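Local atomic coordinates of tetrapyrrole methylase family protein (Chlorobaculum tepidum, PDB entry 3HH1), a protein that probably methylates the 2'-hydroxyl of a cytidine ribose in 16S ribosomal RNA, using S-adenosyl-L-methionine as methyl donor. Residues G33-E38 with A83-A88. Sequence-based numbering, arbitrary orientation.
Sequences GAIACE and ALVTDA
Ala34, Ile35 and Ala36 pair with Ala83, Leu84 and Val85 as neighbouring parallel strands, buried at the middle of the five-stranded sheet; the axes of 34-37 and 83-87 diverge by 33°. Three backbone hydrogen bonds join them. Ala83 N donates to Ala34 O (3.0 Å), Ala36 N to Ala83 O (2.8 Å) and Val85 N to Ala36 O (3.0 Å), the last almost straight on the carbonyl, with a C=O...N angle of 175°. Ala83 O and Ala36 O each also receive a CA-H, from Ile35 and Leu84.

On one face, Ile35 and Ala83 stand side by side. In Ile35 a chi1 of -67° puts CG1 beside the backbone N; CG2 is then the branch anti to it. In the conformer described, one of two, Val85 CG1 lies 3.9 Å from Ile35 CG2, the branched side chains crossing at a slant. Leu29 of helix 23-31 packs on Ile35, Ala83 and Val85, and the small Ala83 leaves room for it beside the bulkier neighbours. On the other face Leu84 CD1 leans over the neighbouring strand 34-37, 3.4 Å from Ala36 O and 4.0 Å from Ala36 CB; a methyl at Ala36 accommodates that reach, and Met100 of helix 98-106 lies on both residues.

Past Val85 the strands spread, and two waters link Glu38 N to Val85 O, one bonding weakly at Val85 O, the other at Glu38 N. Beyond them, Asp87 forms a salt bridge with Arg42. On its far side, strand 34-37 bonds through Ile35 and Cys37 to strand 57-59. Helices on both faces of a parallel sheet of order 3-2-4-1-5 make this N-terminal part of the protein the alpha/beta/alpha sandwich of the tetrapyrrole methylase family, to which RsmI belongs.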
loop_
_atom_site.group_PDB
_atom_site.type_symbol
_atom_site.label_atom_id
_atom_site.label_comp_id
_atom_site.label_asym_id
_atom_site.label_seq_id
_atom_site.Cartn_x
_atom_site.Cartn_y
_atom_site.Cartn_z
ATOM N N GLY A 33 13.524 9.489 12.793
ATOM C CA GLY A 33 13.096 10.210 13.993
ATOM C C GLY A 33 12.101 9.381 14.787
ATOM O O GLY A 33 12.036 9.491 16.016
ATOM N N ALA A 34 11.319 8.556 14.101
ATOM C CA ALA A 34 10.369 7.648 14.796
ATOM C C ALA A 34 10.017 6.590 13.808
ATOM O O ALA A 34 10.158 6.793 12.593
ATOM C CB ALA A 34 9.080 8.384 15.238
ATOM N N ILE A 35 9.542 5.464 14.317
ATOM C CA ILE A 35 9.081 4.400 13.460
ATOM C C ILE A 35 7.611 4.207 13.744
ATOM O O ILE A 35 7.238 4.041 14.905
ATOM C CB ILE A 35 9.904 3.134 13.713
ATOM C CG1 ILE A 35 11.367 3.370 13.233
ATOM C CG2 ILE A 35 9.259 1.897 13.026
ATOM C CD1 ILE A 35 12.253 2.204 13.293
ATOM N N ALA A 36 6.784 4.220 12.701
ATOM C CA ALA A 36 5.322 4.043 12.850
ATOM C C ALA A 36 4.998 2.655 12.387
ATOM O O ALA A 36 5.541 2.178 11.365
ATOM C CB ALA A 36 4.578 5.060 12.003
ATOM N N CYS A 37 4.138 1.963 13.123
ATOM C CA CYS A 37 3.888 0.597 12.770
ATOM C C CYS A 37 2.546 0.197 13.289
ATOM O O CYS A 37 2.055 0.762 14.260
ATOM C CB CYS A 37 4.971 -0.324 13.346
ATOM S SG CYS A 37 5.151 -0.162 15.146
ATOM N N GLU A 38 1.933 -0.761 12.618
ATOM C CA GLU A 38 0.640 -1.244 13.067
ATOM C C GLU A 38 0.822 -2.469 13.964
ATOM O O GLU A 38 -0.008 -2.752 14.820
ATOM C CB GLU A 38 -0.265 -1.498 11.848
ATOM C CG GLU A 38 -1.719 -1.624 12.172
ATOM C CD GLU A 38 -2.208 -3.025 12.018
ATOM O OE1 GLU A 38 -1.468 -3.841 11.405
ATOM O OE2 GLU A 38 -3.327 -3.309 12.500
ATOM N N ALA A 83 9.695 6.623 9.638
ATOM C CA ALA A 83 9.657 5.433 8.821
ATOM C C ALA A 83 8.389 4.671 9.170
ATOM O O ALA A 83 8.169 4.397 10.328
ATOM C CB ALA A 83 10.902 4.543 9.069
ATOM N N LEU A 84 7.548 4.415 8.186
ATOM C CA LEU A 84 6.364 3.559 8.366
ATOM C C LEU A 84 6.761 2.156 7.881
ATOM O O LEU A 84 7.163 1.986 6.739
ATOM C CB LEU A 84 5.196 4.111 7.532
ATOM C CG LEU A 84 3.937 3.248 7.455
ATOM C CD1 LEU A 84 3.397 2.982 8.819
ATOM C CD2 LEU A 84 2.937 4.028 6.594
ATOM N N VAL A 85 6.670 1.171 8.768
ATOM C CA VAL A 85 6.963 -0.179 8.381
ATOM C C VAL A 85 5.659 -0.831 7.949
ATOM O O VAL A 85 4.591 -0.585 8.506
ATOM C CB VAL A 85 7.656 -0.973 9.493
ATOM C CG1 VAL A 85 9.012 -0.320 9.822
ATOM C CG2 VAL A 85 6.791 -1.043 10.699
ATOM N N THR A 86 5.757 -1.626 6.906
ATOM C CA THR A 86 4.642 -2.403 6.439
ATOM C C THR A 86 5.201 -3.776 6.180
ATOM O O THR A 86 6.416 -3.962 6.154
ATOM C CB THR A 86 3.991 -1.812 5.158
ATOM O OG1 THR A 86 4.937 -1.805 4.079
ATOM C CG2 THR A 86 3.479 -0.381 5.414
ATOM N N ASP A 87 4.329 -4.753 6.033
ATOM C CA ASP A 87 4.778 -6.110 5.637
ATOM C C ASP A 87 5.123 -6.162 4.153
ATOM O O ASP A 87 4.380 -5.626 3.322
ATOM C CB ASP A 87 3.708 -7.135 5.915
ATOM C CG ASP A 87 3.259 -7.155 7.379
ATOM O OD1 ASP A 87 3.971 -6.611 8.259
ATOM O OD2 ASP A 87 2.181 -7.759 7.656
ATOM N N ALA A 88 6.224 -6.842 3.819
ATOM C CA ALA A 88 6.730 -6.933 2.432
ATOM C C ALA A 88 5.776 -7.648 1.478
ATOM O O ALA A 88 5.688 -7.297 0.276
ATOM C CB ALA A 88 8.054 -7.678 2.424
HETATM O O HOH W 1 3.687 -2.766 11.054
HETATM O O HOH W 2 2.026 -0.589 9.573
#